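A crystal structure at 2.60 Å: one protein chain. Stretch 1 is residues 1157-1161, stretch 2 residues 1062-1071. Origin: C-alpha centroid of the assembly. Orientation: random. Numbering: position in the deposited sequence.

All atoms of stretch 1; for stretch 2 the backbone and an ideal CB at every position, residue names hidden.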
# COMPACT_ATOMS: atom_id res chain seq x y z
N ARG A 1157 -17.74 -38.93 -39.48
CA ARG A 1157 -16.83 -38.20 -40.34
C ARG A 1157 -16.56 -36.80 -39.81
O ARG A 1157 -17.46 -36.13 -39.28
CB ARG A 1157 -17.42 -38.15 -41.76
CG ARG A 1157 -16.44 -37.68 -42.81
CD ARG A 1157 -16.84 -38.18 -44.17
NE ARG A 1157 -18.11 -37.59 -44.55
CZ ARG A 1157 -18.78 -37.91 -45.65
NH1 ARG A 1157 -19.93 -37.30 -45.90
NH2 ARG A 1157 -18.31 -38.82 -46.50
N ARG A 1158 -15.32 -36.38 -39.93
CA ARG A 1158 -14.87 -35.09 -39.47
C ARG A 1158 -14.14 -34.38 -40.56
O ARG A 1158 -13.14 -34.85 -41.03
CB ARG A 1158 -13.85 -35.30 -38.38
CG ARG A 1158 -14.25 -34.81 -37.02
CD ARG A 1158 -13.31 -35.38 -35.98
NE ARG A 1158 -14.04 -35.97 -34.88
CZ ARG A 1158 -13.89 -37.23 -34.50
NH1 ARG A 1158 -14.58 -37.69 -33.48
NH2 ARG A 1158 -13.06 -38.01 -35.13
N THR A 1159 -14.62 -33.22 -40.95
CA THR A 1159 -13.95 -32.48 -42.01
C THR A 1159 -13.92 -31.00 -41.68
O THR A 1159 -14.71 -30.52 -40.89
CB THR A 1159 -14.63 -32.69 -43.39
OG1 THR A 1159 -15.95 -32.15 -43.36
CG2 THR A 1159 -14.73 -34.17 -43.70
N HIS A 1160 -13.00 -30.28 -42.29
CA HIS A 1160 -12.75 -28.90 -41.91
C HIS A 1160 -12.22 -28.19 -43.12
O HIS A 1160 -11.54 -28.82 -43.91
CB HIS A 1160 -11.77 -28.86 -40.74
CG HIS A 1160 -11.01 -27.57 -40.62
ND1 HIS A 1160 -11.56 -26.42 -40.10
CD2 HIS A 1160 -9.73 -27.26 -40.94
CE1 HIS A 1160 -10.66 -25.46 -40.11
NE2 HIS A 1160 -9.54 -25.94 -40.62
N LEU A 1161 -12.52 -26.91 -43.33
CA LEU A 1161 -11.85 -26.23 -44.43
C LEU A 1161 -11.59 -24.74 -44.20
O LEU A 1161 -12.33 -24.09 -43.49
CB LEU A 1161 -12.62 -26.44 -45.74
CG LEU A 1161 -14.13 -26.31 -45.87
CD1 LEU A 1161 -14.50 -24.87 -45.62
CD2 LEU A 1161 -14.56 -26.76 -47.25
N UNK A 1062 -2.90 -39.43 -38.33
CA UNK A 1062 -3.66 -38.46 -39.11
C UNK A 1062 -4.98 -38.06 -38.44
O UNK A 1062 -5.21 -36.87 -38.18
CB UNK A 1062 -3.94 -39.03 -40.50
N UNK A 1063 -5.84 -39.04 -38.16
CA UNK A 1063 -7.18 -38.75 -37.68
C UNK A 1063 -7.18 -38.25 -36.24
O UNK A 1063 -7.90 -37.31 -35.90
CB UNK A 1063 -8.06 -40.00 -37.80
N UNK A 1064 -6.36 -38.88 -35.41
CA UNK A 1064 -6.24 -38.47 -34.03
C UNK A 1064 -5.84 -36.99 -33.90
O UNK A 1064 -6.30 -36.29 -33.01
CB UNK A 1064 -5.22 -39.36 -33.32
N UNK A 1065 -4.99 -36.51 -34.81
CA UNK A 1065 -4.55 -35.11 -34.78
C UNK A 1065 -5.70 -34.18 -35.12
O UNK A 1065 -5.78 -33.06 -34.61
CB UNK A 1065 -3.39 -34.89 -35.75
N UNK A 1066 -6.59 -34.65 -35.98
CA UNK A 1066 -7.76 -33.87 -36.35
C UNK A 1066 -8.74 -33.84 -35.17
O UNK A 1066 -9.38 -32.82 -34.89
CB UNK A 1066 -8.43 -34.45 -37.60
N UNK A 1067 -8.84 -34.96 -34.45
CA UNK A 1067 -9.69 -35.04 -33.27
C UNK A 1067 -9.23 -34.11 -32.14
O UNK A 1067 -10.02 -33.30 -31.62
CB UNK A 1067 -9.73 -36.48 -32.76
N UNK A 1068 -7.95 -34.21 -31.76
CA UNK A 1068 -7.46 -33.37 -30.69
C UNK A 1068 -7.53 -31.91 -31.14
O UNK A 1068 -7.79 -31.03 -30.33
CB UNK A 1068 -6.03 -33.76 -30.30
N UNK A 1069 -7.44 -31.66 -32.42
CA UNK A 1069 -7.53 -30.29 -32.87
C UNK A 1069 -8.94 -29.76 -32.83
O UNK A 1069 -9.16 -28.61 -32.61
CB UNK A 1069 -6.97 -30.17 -34.29
N UNK A 1070 -9.89 -30.62 -33.07
CA UNK A 1070 -11.29 -30.23 -32.99
C UNK A 1070 -11.66 -29.78 -31.58
O UNK A 1070 -12.32 -28.75 -31.39
CB UNK A 1070 -12.19 -31.39 -33.43
N UNK A 1071 -11.22 -30.54 -30.58
CA UNK A 1071 -11.53 -30.17 -29.22
C UNK A 1071 -10.59 -29.07 -28.72
O UNK A 1071 -10.95 -28.34 -27.80
CB UNK A 1071 -11.45 -31.40 -28.31

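Stretch 1 is an extended strand and stretch 2 a helix whose axis passes 9.7 Å from it, the two N-to-C directions lying 70° apart. Along the strand R1158 and H1160 turn toward the helix, and the long side chain of R1158 offers it both an aliphatic stem and a terminal charge.

Position 1062 opens the helix, and its CB has nothing of stretch 1 within 5.5 Å. A small or polar residue would fit as well as any; it is A1062, which makes no contact with the strand.

At 1063 CA-to-CB points sideways and the ideal CB is again free of neighbours, so a short side chain would stop before reaching the strand. The guanidinium of R1158 nevertheless lies within range of a longer one, and an acidic or amide group would suit it, an acid answering the charge. The residue is E1063. With chi1 in t its chain extends toward the arginine, and OE2 lies 3.2 Å from NH2 of R1158, near the guanidinium plane, in a salt bridge.

Positions 1064 and 1065 gain nothing from stretch 1: the first directs CB away, and the second is out of reach. Many residues would serve, and both are serines, S1064 and S1065, each with its OG hydrogen-bonded to a residue just beyond the stretch.

Position 1066 has the closest CA approach to the strand, 7.9 Å from CA of R1158 to its own CA. CB points toward the strand, 5.2 Å from R1158 CD, leaving room for a medium-sized apolar side chain such as leucine, methionine or isoleucine. L1066 fills this space, chi1 t and chi2 p, bringing CD2 to 3.6 Å from R1158 O and 4.2 Å from R1158 CB.

At 1067 CB points sideways, yet its ideal position is 4.4 Å from R1158 NH2. An aliphatic chain could pack against the flat guanidinium, while a polar or acidic one might address its nitrogens. The deposited I1067 takes the first course: CG1 lies over one guanidinium face, 3.0 Å from NH2 of R1158, a tight contact. The same guanidinium thus meets an aliphatic group over a face and a carboxylate at its edge.

Position 1068 is out of reach and permissive; T1068 has no contact there. At 1069 CB points toward the strand but finds none of it within 5.5 Å. A large side chain might approach; N1069 stays clear, its OD1 7.0 Å from NE2 of H1160, and its ND2 is hydrogen-bonded elsewhere in the structure.

At 1070 CB again points toward the strand, 4.9 Å from R1158 CD, with the arginine stem and the backbone beyond it within reach of a large side chain. A long aliphatic or an aromatic residue would suit. F1070 places its ring under R1158 CG, which sits 3.9 Å from the ring centroid in a CH-pi contact, while CZ comes edge-on to T1159 O at 3.6 Å.

Position 1071 is out of reach, tolerating many residues; S1071 does not touch the strand.

Stretch 2, residues 1062-1071: AESSLITNFS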
# COMPACT_ATOMS: atom_id res chain seq x y z
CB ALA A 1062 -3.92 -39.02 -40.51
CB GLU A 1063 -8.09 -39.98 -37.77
CG GLU A 1063 -9.57 -39.59 -37.74
CD GLU A 1063 -10.47 -40.64 -37.09
OE1 GLU A 1063 -10.01 -41.79 -36.90
OE2 GLU A 1063 -11.64 -40.30 -36.78
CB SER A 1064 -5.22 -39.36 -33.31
OG SER A 1064 -3.91 -39.02 -33.72
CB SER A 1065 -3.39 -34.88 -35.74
OG SER A 1065 -2.41 -35.89 -35.60
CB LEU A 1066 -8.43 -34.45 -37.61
CG LEU A 1066 -9.46 -33.50 -38.23
CD1 LEU A 1066 -8.83 -32.14 -38.45
CD2 LEU A 1066 -10.02 -34.03 -39.52
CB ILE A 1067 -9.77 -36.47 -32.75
CG1 ILE A 1067 -10.51 -37.34 -33.76
CG2 ILE A 1067 -10.45 -36.51 -31.40
CD1 ILE A 1067 -10.59 -38.78 -33.37
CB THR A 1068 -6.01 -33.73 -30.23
OG1 THR A 1068 -5.05 -33.01 -30.99
CG2 THR A 1068 -5.73 -35.23 -30.33
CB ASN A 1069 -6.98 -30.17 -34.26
CG ASN A 1069 -6.10 -28.98 -34.41
OD1 ASN A 1069 -6.58 -27.89 -34.62
ND2 ASN A 1069 -4.82 -29.17 -34.26
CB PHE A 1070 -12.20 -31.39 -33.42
CG PHE A 1070 -12.78 -31.25 -34.81
CD1 PHE A 1070 -11.96 -31.10 -35.92
CD2 PHE A 1070 -14.15 -31.32 -35.02
CE1 PHE A 1070 -12.49 -30.99 -37.21
CE2 PHE A 1070 -14.69 -31.23 -36.32
CZ PHE A 1070 -13.86 -31.05 -37.39
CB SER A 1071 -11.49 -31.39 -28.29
OG SER A 1071 -10.36 -32.21 -28.50
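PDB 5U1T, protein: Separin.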